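Ferrous iron transport protein B (Escherichia coli, PDB 3I8S) probably couples GTP binding to channel opening and ferrous iron uptake across the bacterial inner membrane, this chain being its cytosolic GTPase and helical domain. Local coordinates at residues F20-G25 with R154-L159; G31-V36 with E74-H79; G59-T64 with L98-Y103; Q207-D212 with A228-L233. One frame throughout, in Å; residues are numbered along the deposited sequence.

Contact 1: F20-G25 with R154-L159; sequences FNQLTG and RGIEAL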
# COMPACT_ATOMS: atom_id res chain seq x y z
N PHE A 20 6.79 -14.11 -5.16
CA PHE A 20 8.07 -14.07 -4.44
C PHE A 20 8.94 -15.23 -4.88
O PHE A 20 10.10 -15.03 -5.25
CB PHE A 20 7.84 -14.16 -2.92
CG PHE A 20 9.10 -14.10 -2.14
CD1 PHE A 20 9.75 -12.88 -1.95
CD2 PHE A 20 9.70 -15.24 -1.68
CE1 PHE A 20 10.94 -12.81 -1.26
CE2 PHE A 20 10.92 -15.18 -0.97
CZ PHE A 20 11.54 -13.93 -0.78
N ASN A 21 8.38 -16.43 -4.85
CA ASN A 21 9.11 -17.64 -5.22
C ASN A 21 9.55 -17.64 -6.69
O ASN A 21 10.66 -18.06 -7.01
CB ASN A 21 8.27 -18.86 -4.89
CG ASN A 21 8.21 -19.13 -3.42
OD1 ASN A 21 9.11 -18.73 -2.68
ND2 ASN A 21 7.16 -19.84 -2.97
N GLN A 22 8.69 -17.12 -7.56
CA GLN A 22 9.00 -17.04 -8.98
C GLN A 22 10.15 -16.08 -9.25
O GLN A 22 11.02 -16.36 -10.07
CB GLN A 22 7.77 -16.56 -9.74
CG GLN A 22 6.75 -17.64 -9.90
CD GLN A 22 5.46 -17.18 -10.51
OE1 GLN A 22 5.18 -15.99 -10.62
NE2 GLN A 22 4.63 -18.15 -10.88
N LEU A 23 10.18 -14.96 -8.55
CA LEU A 23 11.20 -13.92 -8.78
C LEU A 23 12.56 -14.34 -8.24
O LEU A 23 13.59 -14.14 -8.86
CB LEU A 23 10.74 -12.63 -8.14
CG LEU A 23 9.68 -11.87 -8.95
CD1 LEU A 23 9.17 -10.72 -8.12
CD2 LEU A 23 10.31 -11.39 -10.26
N THR A 24 12.55 -14.98 -7.08
CA THR A 24 13.78 -15.21 -6.31
C THR A 24 14.34 -16.61 -6.45
O THR A 24 15.52 -16.82 -6.17
CB THR A 24 13.59 -14.89 -4.80
OG1 THR A 24 12.67 -15.83 -4.19
CG2 THR A 24 13.09 -13.46 -4.63
N GLY A 25 13.53 -17.59 -6.86
CA GLY A 25 14.00 -18.96 -7.00
C GLY A 25 14.64 -19.47 -5.71
O GLY A 25 14.06 -19.33 -4.63
N ARG A 154 5.57 -13.90 -19.20
CA ARG A 154 5.37 -12.54 -19.75
C ARG A 154 5.12 -11.51 -18.69
O ARG A 154 5.70 -10.41 -18.73
CB ARG A 154 4.19 -12.55 -20.74
CG ARG A 154 4.56 -13.09 -22.10
CD ARG A 154 3.33 -13.46 -22.91
NE ARG A 154 2.67 -12.27 -23.42
CZ ARG A 154 2.68 -11.85 -24.69
NH1 ARG A 154 3.36 -12.49 -25.63
NH2 ARG A 154 2.01 -10.75 -25.02
N GLY A 155 4.27 -11.84 -17.71
CA GLY A 155 3.99 -10.92 -16.60
C GLY A 155 5.23 -10.56 -15.81
O GLY A 155 5.48 -9.40 -15.53
N ILE A 156 6.04 -11.57 -15.50
CA ILE A 156 7.28 -11.34 -14.80
C ILE A 156 8.24 -10.45 -15.57
O ILE A 156 8.85 -9.54 -14.99
CB ILE A 156 7.92 -12.65 -14.33
CG1 ILE A 156 7.11 -13.15 -13.12
CG2 ILE A 156 9.39 -12.42 -13.93
CD1 ILE A 156 7.82 -14.17 -12.30
N GLU A 157 8.33 -10.66 -16.86
CA GLU A 157 9.16 -9.80 -17.68
C GLU A 157 8.67 -8.35 -17.73
O GLU A 157 9.47 -7.44 -17.62
CB GLU A 157 9.35 -10.40 -19.08
CG GLU A 157 10.18 -11.71 -19.02
CD GLU A 157 11.47 -11.57 -18.17
OE1 GLU A 157 12.36 -10.76 -18.58
OE2 GLU A 157 11.58 -12.20 -17.07
N ALA A 158 7.35 -8.14 -17.86
CA ALA A 158 6.76 -6.79 -17.78
C ALA A 158 6.98 -6.13 -16.41
O ALA A 158 7.20 -4.90 -16.32
CB ALA A 158 5.29 -6.83 -18.14
N LEU A 159 6.91 -6.92 -15.34
CA LEU A 159 7.17 -6.41 -14.02
C LEU A 159 8.63 -5.92 -13.89
O LEU A 159 8.89 -4.85 -13.32
CB LEU A 159 6.89 -7.49 -12.96
CG LEU A 159 7.03 -7.12 -11.47
CD1 LEU A 159 6.12 -5.91 -11.17
CD2 LEU A 159 6.73 -8.40 -10.59
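The flat amide of Gln22 brings its oxygen OE1 to 3.6 Å from the methyl CD1 of Ile156, while a second flat group, the Phe20 ring, faces elsewhere, with Thr24 OG1 over the rim of one face. Phe20 and Thr24 pack against Leu54 of the central sheet; Phe20 O accepts from both Thr24 N and Thr24 OG1, the hydroxyl at 2.9 Å and above the carbonyl plane.

Across the contact, Ile156 does most of the touching. Its CG1 stands beside the backbone N (chi1 -75°) and the chain then extends, carrying CD1 to 3.5 Å from Gln22 CB. The other branch, CG2, lies 3.9 Å from Leu23 CD2, the two side chains sliding past each other in opposite directions. Leu23 offers its second methyl, CD1, to Leu159 CD2 at 4.2 Å, crossing at about a right angle. Branched aliphatic residues suit segments 20-24 and 154-159, whose axes are inclined at 71°, because each can present methyls to two neighbours; Leu19 extends the same patch.

Helix 16-24 follows the P-loop, and helix 154-164 begins within the G5 loop, whose GTP-binding residues Val149 to Thr151 lie just before it. Van der Waals contacts, mostly of methyl groups, hold the seam: dispersion and shape, without a directional bond between the segments, next to the loop that mediates fast GDP release.

Contact 2: G31-V36 with E74-H79; sequences GNWAGV and EQIACH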
# COMPACT_ATOMS: atom_id res chain seq x y z
N GLY A 31 14.46 -15.74 8.21
CA GLY A 31 14.76 -15.54 9.62
C GLY A 31 13.45 -15.11 10.23
O GLY A 31 12.40 -15.51 9.75
N ASN A 32 13.52 -14.37 11.33
CA ASN A 32 12.34 -13.80 11.96
C ASN A 32 12.46 -12.29 11.98
O ASN A 32 13.58 -11.77 12.00
CB ASN A 32 12.17 -14.33 13.37
CG ASN A 32 11.75 -15.79 13.40
OD1 ASN A 32 11.97 -16.53 12.44
ND2 ASN A 32 11.16 -16.22 14.50
N TRP A 33 11.32 -11.62 11.96
CA TRP A 33 11.28 -10.17 12.10
C TRP A 33 11.81 -9.86 13.50
O TRP A 33 11.52 -10.60 14.43
CB TRP A 33 9.86 -9.62 11.90
CG TRP A 33 9.46 -9.64 10.49
CD1 TRP A 33 8.81 -10.64 9.84
CD2 TRP A 33 9.76 -8.65 9.52
NE1 TRP A 33 8.69 -10.33 8.51
CE2 TRP A 33 9.24 -9.10 8.29
CE3 TRP A 33 10.41 -7.42 9.57
CZ2 TRP A 33 9.36 -8.38 7.12
CZ3 TRP A 33 10.49 -6.68 8.40
CH2 TRP A 33 9.97 -7.16 7.20
N ALA A 34 12.61 -8.81 13.64
CA ALA A 34 13.26 -8.50 14.92
C ALA A 34 12.25 -8.41 16.05
O ALA A 34 11.27 -7.69 15.94
CB ALA A 34 14.06 -7.19 14.84
N GLY A 35 12.50 -9.19 17.10
CA GLY A 35 11.75 -9.13 18.35
C GLY A 35 10.46 -9.92 18.40
O GLY A 35 9.77 -9.91 19.42
N VAL A 36 10.13 -10.62 17.31
CA VAL A 36 8.93 -11.44 17.25
C VAL A 36 9.22 -12.76 16.55
O VAL A 36 10.29 -12.96 15.98
CB VAL A 36 7.78 -10.69 16.54
CG1 VAL A 36 7.45 -9.40 17.27
CG2 VAL A 36 8.13 -10.41 15.04
N GLU A 74 0.04 -7.09 10.22
CA GLU A 74 -0.24 -5.70 9.83
C GLU A 74 0.72 -4.62 10.39
O GLU A 74 1.11 -3.65 9.69
CB GLU A 74 -1.68 -5.40 10.22
CG GLU A 74 -2.20 -4.01 10.00
CD GLU A 74 -1.61 -2.98 10.93
OE1 GLU A 74 -1.78 -3.12 12.16
OE2 GLU A 74 -1.00 -2.00 10.43
N GLN A 75 1.07 -4.75 11.66
CA GLN A 75 2.02 -3.78 12.25
C GLN A 75 3.42 -3.95 11.67
O GLN A 75 4.14 -2.97 11.44
CB GLN A 75 2.03 -3.92 13.75
CG GLN A 75 0.68 -3.53 14.29
CD GLN A 75 0.55 -3.57 15.74
OE1 GLN A 75 1.31 -4.24 16.46
NE2 GLN A 75 -0.46 -2.85 16.23
N ILE A 76 3.78 -5.20 11.41
CA ILE A 76 5.08 -5.49 10.79
C ILE A 76 5.21 -4.84 9.40
O ILE A 76 6.22 -4.20 9.06
CB ILE A 76 5.33 -7.02 10.72
CG1 ILE A 76 5.56 -7.56 12.11
CG2 ILE A 76 6.49 -7.35 9.76
CD1 ILE A 76 5.38 -9.11 12.30
N ALA A 77 4.15 -5.01 8.61
CA ALA A 77 4.08 -4.43 7.31
C ALA A 77 4.18 -2.92 7.40
O ALA A 77 5.02 -2.32 6.73
CB ALA A 77 2.75 -4.84 6.63
N CYS A 78 3.35 -2.30 8.22
CA CYS A 78 3.38 -0.87 8.42
C CYS A 78 4.76 -0.33 8.90
O CYS A 78 5.28 0.66 8.41
CB CYS A 78 2.31 -0.52 9.45
SG CYS A 78 2.08 1.21 9.65
N HIS A 79 5.34 -1.01 9.86
CA HIS A 79 6.59 -0.57 10.42
C HIS A 79 7.68 -0.61 9.33
O HIS A 79 8.46 0.32 9.19
CB HIS A 79 6.95 -1.48 11.58
CG HIS A 79 8.31 -1.25 12.13
ND1 HIS A 79 9.42 -1.92 11.68
CD2 HIS A 79 8.76 -0.36 13.04
CE1 HIS A 79 10.48 -1.50 12.34
NE2 HIS A 79 10.11 -0.56 13.17
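Trp33 lays its indole over the CG2 methyl of Ile76, which sits above the centre of the ring system. This is a CH-pi contact: CG2 is 3.6 Å from the centroid of the five-membered ring and only 14° off the normal. Trp33 CD2 comes nearest, 3.5 Å from Ile76 CG2. Ile76 CG1 lies beside the backbone N (chi1 -70°), which leaves CG2 anti to that N and facing the indole, while CD1, at the end of the other branch, meets Val36 CG2 tip to tip at 4.1 Å.

A type II turn from Trp33 to Val36, closed by Val36 N to Trp33 O at 3.2 Å, brings both side chains to the same isoleucine. Gly35 suits the turn because its phi is positive (84°). The loop holds Gly35 and Val36 of a predicted GTP-binding stretch, the first switch region of related GTPases, and leans on helix 72-83. Replacing Trp33 by an alanine would probably leave Ile76 CG2 without its aromatic cover and Arg40 without its cation-pi partner.

Between loop and helix the link is thus apolar, and dispersion from an indole that also pairs with Arg40 probably holds it in the nucleotide-free state.

Contact 3: G59-T64 with L98-Y103; sequences GTYSLT and LERNLY
Aromatic contact comes first: the rings of Tyr61 and Tyr103 lie nearly parallel, planes at 6°, yet slid so far apart (centroids 5.2 Å) that they barely overlap. Tyr61 CG lies opposite its backbone N (chi1 171°), which swings the ring out toward helix 98-111 and sets OH 3.5 Å from Tyr103 CB. Tyr249 of helix 240-259 completes the group, stacking on Tyr103 and hydrogen-bonding through its hydroxyl to Tyr61 OH.

Aliphatic contacts flank the pair. Tyr61 CE1 touches Arg100 CG at 3.8 Å, the two side chains crossing at about a right angle, and Ser62 CB sits in plane at the edge of Tyr103, 3.8 Å from CE2. Segment 59-64 begins with Gly59, the last of the predicted GTP-binding residues Asp56 to Gly59, in the region corresponding to switch II of related GTPases. A leucine in place of Tyr61 would probably leave Tyr249 OH without this hydroxyl partner and Tyr103 without its aromatic neighbour.

Polar bonds across the contact are indirect. One water bridges the carbonyls Tyr61 O (2.6 Å) and Arg100 O; another joins Thr64 OG1 to Tyr103 OH. Within the loop, Thr60 OG1 donates to Ser62 O, and Ser62 OG accepts from Thr64 N at 3.0 Å and 162°, an ST turn.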
# COMPACT_ATOMS: atom_id res chain seq x y z
N GLY A 59 1.21 -10.89 4.80
CA GLY A 59 -0.04 -10.51 4.15
C GLY A 59 -0.88 -9.68 5.09
O GLY A 59 -0.95 -9.97 6.28
N THR A 60 -1.55 -8.66 4.54
CA THR A 60 -2.35 -7.76 5.33
C THR A 60 -3.45 -7.07 4.47
O THR A 60 -3.24 -6.84 3.29
CB THR A 60 -1.47 -6.68 6.07
OG1 THR A 60 -2.27 -6.02 7.04
CG2 THR A 60 -0.85 -5.64 5.11
N TYR A 61 -4.58 -6.77 5.12
CA TYR A 61 -5.69 -6.05 4.50
C TYR A 61 -5.42 -4.53 4.50
O TYR A 61 -5.88 -3.81 3.63
CB TYR A 61 -7.01 -6.36 5.22
CG TYR A 61 -8.13 -5.47 4.75
CD1 TYR A 61 -8.68 -5.62 3.49
CD2 TYR A 61 -8.65 -4.47 5.59
CE1 TYR A 61 -9.70 -4.76 3.04
CE2 TYR A 61 -9.63 -3.62 5.15
CZ TYR A 61 -10.18 -3.79 3.91
OH TYR A 61 -11.17 -2.91 3.52
N SER A 62 -4.64 -4.06 5.49
CA SER A 62 -4.39 -2.65 5.68
C SER A 62 -3.10 -2.42 6.48
O SER A 62 -2.48 -3.37 6.92
CB SER A 62 -5.56 -1.96 6.39
OG SER A 62 -5.52 -2.14 7.79
N LEU A 63 -2.77 -1.15 6.67
CA LEU A 63 -1.65 -0.74 7.50
C LEU A 63 -2.17 -0.16 8.83
O LEU A 63 -1.38 0.39 9.62
CB LEU A 63 -0.82 0.30 6.76
CG LEU A 63 -0.13 -0.19 5.47
CD1 LEU A 63 0.78 0.85 4.87
CD2 LEU A 63 0.59 -1.49 5.63
N THR A 64 -3.46 -0.34 9.11
CA THR A 64 -4.12 0.30 10.22
C THR A 64 -4.20 -0.60 11.44
O THR A 64 -4.52 -1.78 11.32
CB THR A 64 -5.55 0.73 9.81
OG1 THR A 64 -5.44 1.70 8.77
CG2 THR A 64 -6.29 1.28 11.01
N LEU A 98 -10.81 -7.12 -6.36
CA LEU A 98 -10.20 -5.82 -6.54
C LEU A 98 -10.59 -4.79 -5.48
O LEU A 98 -9.70 -4.14 -4.92
CB LEU A 98 -10.56 -5.29 -7.93
CG LEU A 98 -9.86 -3.99 -8.32
CD1 LEU A 98 -8.34 -4.10 -8.31
CD2 LEU A 98 -10.41 -3.52 -9.69
N GLU A 99 -11.89 -4.62 -5.23
CA GLU A 99 -12.39 -3.56 -4.34
C GLU A 99 -11.79 -3.75 -2.94
O GLU A 99 -11.22 -2.83 -2.34
CB GLU A 99 -13.93 -3.49 -4.32
CG GLU A 99 -14.50 -2.35 -3.45
CD GLU A 99 -15.87 -1.81 -3.88
OE1 GLU A 99 -16.46 -2.28 -4.89
OE2 GLU A 99 -16.37 -0.91 -3.17
N ARG A 100 -11.84 -4.99 -2.46
CA ARG A 100 -11.25 -5.37 -1.17
C ARG A 100 -9.75 -5.10 -1.16
O ARG A 100 -9.19 -4.49 -0.20
CB ARG A 100 -11.47 -6.87 -0.89
CG ARG A 100 -10.80 -7.35 0.42
CD ARG A 100 -11.32 -8.67 0.88
NE ARG A 100 -11.02 -8.94 2.29
CZ ARG A 100 -11.86 -9.54 3.15
NH1 ARG A 100 -13.09 -9.91 2.79
NH2 ARG A 100 -11.48 -9.76 4.41
N ASN A 101 -9.08 -5.56 -2.20
CA ASN A 101 -7.62 -5.45 -2.25
C ASN A 101 -7.12 -4.01 -2.35
O ASN A 101 -5.99 -3.71 -1.90
CB ASN A 101 -7.02 -6.26 -3.41
CG ASN A 101 -6.90 -7.75 -3.10
OD1 ASN A 101 -5.81 -8.32 -3.24
ND2 ASN A 101 -8.00 -8.40 -2.67
N LEU A 102 -7.93 -3.13 -2.94
CA LEU A 102 -7.49 -1.77 -3.14
C LEU A 102 -7.41 -0.93 -1.83
O LEU A 102 -6.88 0.18 -1.84
CB LEU A 102 -8.37 -1.05 -4.19
CG LEU A 102 -8.05 -1.39 -5.66
CD1 LEU A 102 -9.09 -0.65 -6.58
CD2 LEU A 102 -6.61 -1.03 -6.01
N TYR A 103 -7.99 -1.42 -0.74
CA TYR A 103 -7.90 -0.63 0.51
C TYR A 103 -6.42 -0.46 0.89
O TYR A 103 -5.94 0.65 1.16
CB TYR A 103 -8.70 -1.27 1.62
CG TYR A 103 -8.86 -0.35 2.80
CD1 TYR A 103 -9.84 0.62 2.81
CD2 TYR A 103 -7.97 -0.41 3.89
CE1 TYR A 103 -9.98 1.49 3.87
CE2 TYR A 103 -8.11 0.45 4.97
CZ TYR A 103 -9.12 1.42 4.93
OH TYR A 103 -9.28 2.27 5.98
O HOH W 1 -6.71 -4.27 1.20
O HOH W 2 -7.98 2.26 8.12

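Contact 4: Q207-D212 with A228-L233; sequences QMLEGD and AALARL
Beside the apolar meeting of Leu209 with Leu233, Asp212 OD2 is gripped by two donors, Gln207 NE2 at 3.0 Å and the backbone N of Thr65. The amide comes to the anti side of OD2, 21° out of the carboxylate plane, and bends noticeably (142° at the hydrogen). Gln207 keeps its other polar atom busy too, OE1 accepting from Arg248 and Gln107. Such a doubly gripped carboxylate is likely to stay ionised, and its side chain also caps a backbone N at the start of helix 213-218.

The bend that brings Asp212 back beside Gln207 is a Schellman motif. Gly211 takes a positive phi, Gly211 N bonds to Met208 O, and Asp212 N bonds to Gln207 O at 2.9 Å. A side chain at Gly211 would jam against the preceding carbonyl oxygen, so glycine suits the place.

Across to helix 226-236 the touching is done by Leu209. Its CG lies beside the backbone N (chi1 -63°), and its CD2 then reaches Leu233 CD1 at 3.7 Å and Ala229 CB at 4.1 Å, the two leucines crossing at about a right angle. Ala229, with a single methyl, lets the helices come close, while Leu230 CD2 lies 3.6 Å from Leu209 O. Glu184 and Ile244, from helices 179-191 and 240-259, also touch Leu209. A leucine set among several helices, near the end of one closed by a Schellman glycine, just before an aspartate that N-caps the next, belongs to the core of the helical domain of cytosolic FeoB.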
# COMPACT_ATOMS: atom_id res chain seq x y z
N GLN A 207 -4.40 8.84 10.44
CA GLN A 207 -4.50 7.57 11.13
C GLN A 207 -4.81 7.79 12.61
O GLN A 207 -5.61 7.04 13.19
CB GLN A 207 -3.22 6.75 10.97
CG GLN A 207 -2.99 6.34 9.54
CD GLN A 207 -4.02 5.34 9.12
OE1 GLN A 207 -4.78 5.57 8.20
NE2 GLN A 207 -4.04 4.19 9.82
N MET A 208 -4.20 8.81 13.21
CA MET A 208 -4.43 9.06 14.64
C MET A 208 -5.87 9.52 14.88
O MET A 208 -6.52 9.12 15.85
CB MET A 208 -3.46 10.12 15.16
CG MET A 208 -1.98 9.72 15.21
SD MET A 208 -0.97 11.18 15.62
CE MET A 208 -1.50 11.44 17.28
N LEU A 209 -6.36 10.38 14.01
CA LEU A 209 -7.76 10.83 14.08
C LEU A 209 -8.76 9.67 13.89
O LEU A 209 -9.84 9.67 14.48
CB LEU A 209 -8.03 11.90 13.03
CG LEU A 209 -7.22 13.20 13.19
CD1 LEU A 209 -7.31 14.10 11.94
CD2 LEU A 209 -7.67 13.94 14.44
N GLU A 210 -8.40 8.70 13.06
CA GLU A 210 -9.20 7.50 12.88
C GLU A 210 -9.20 6.59 14.12
O GLU A 210 -10.07 5.74 14.25
CB GLU A 210 -8.77 6.75 11.60
CG GLU A 210 -9.80 5.74 11.16
CD GLU A 210 -9.39 4.95 9.93
OE1 GLU A 210 -8.16 4.79 9.69
OE2 GLU A 210 -10.34 4.50 9.21
N GLY A 211 -8.24 6.80 15.03
CA GLY A 211 -8.08 6.01 16.25
C GLY A 211 -6.98 4.96 16.21
O GLY A 211 -6.96 4.07 17.05
N ASP A 212 -6.08 5.03 15.24
CA ASP A 212 -4.97 4.07 15.13
C ASP A 212 -3.98 4.34 16.26
O ASP A 212 -3.35 5.38 16.29
CB ASP A 212 -4.31 4.24 13.77
CG ASP A 212 -3.19 3.26 13.50
OD1 ASP A 212 -2.39 2.97 14.38
OD2 ASP A 212 -3.06 2.87 12.32
N ALA A 228 -7.67 17.31 21.77
CA ALA A 228 -8.20 18.62 21.43
C ALA A 228 -8.66 18.62 19.99
O ALA A 228 -9.74 19.15 19.69
CB ALA A 228 -7.17 19.70 21.66
N ALA A 229 -7.88 17.96 19.11
CA ALA A 229 -8.26 17.86 17.70
C ALA A 229 -9.57 17.08 17.53
O ALA A 229 -10.46 17.51 16.81
CB ALA A 229 -7.15 17.19 16.88
N LEU A 230 -9.69 15.94 18.21
CA LEU A 230 -10.92 15.15 18.12
C LEU A 230 -12.15 15.87 18.64
O LEU A 230 -13.22 15.70 18.08
CB LEU A 230 -10.80 13.79 18.79
CG LEU A 230 -9.96 12.81 17.99
CD1 LEU A 230 -9.51 11.68 18.94
CD2 LEU A 230 -10.77 12.27 16.76
N ALA A 231 -11.98 16.67 19.68
CA ALA A 231 -13.07 17.45 20.26
C ALA A 231 -13.63 18.45 19.26
O ALA A 231 -14.85 18.51 19.04
CB ALA A 231 -12.60 18.17 21.52
N ARG A 232 -12.74 19.19 18.62
CA ARG A 232 -13.13 20.08 17.55
C ARG A 232 -13.89 19.34 16.43
O ARG A 232 -14.97 19.78 15.97
CB ARG A 232 -11.90 20.78 16.98
CG ARG A 232 -11.28 21.76 17.96
CD ARG A 232 -10.30 22.70 17.28
NE ARG A 232 -9.06 22.01 16.93
CZ ARG A 232 -8.05 21.78 17.77
NH1 ARG A 232 -8.10 22.16 19.04
NH2 ARG A 232 -6.98 21.14 17.35
N LEU A 233 -13.33 18.22 15.98
CA LEU A 233 -13.94 17.47 14.86
C LEU A 233 -15.32 16.93 15.21
O LEU A 233 -16.24 16.95 14.40
CB LEU A 233 -13.04 16.34 14.43
CG LEU A 233 -11.83 16.84 13.61
CD1 LEU A 233 -10.77 15.75 13.48
CD2 LEU A 233 -12.26 17.31 12.25

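How the contacts relate
Contacts 1, 2 and 3 all belong to the GTPase part, and contact 4 to the helical domain that follows it in the chain. Contacts 2 and 3 are nested inside the loop closed by contact 1, and their segments alternate, helix 72-83 of contact 2 coming next in the chain as regular structure after the loop of contact 3; their centres are about 18 Å apart and Glu74 packs on that loop. Contact 4 lies on the far side of the chain's centre, about 42 Å from contact 1 between centres, yet meets contact 3 where Gln207 NE2 probably bonds to Thr64 OG1 (3.0 Å). Loop 59-64 thus joins the two domains, a plausible route for nucleotide-driven changes.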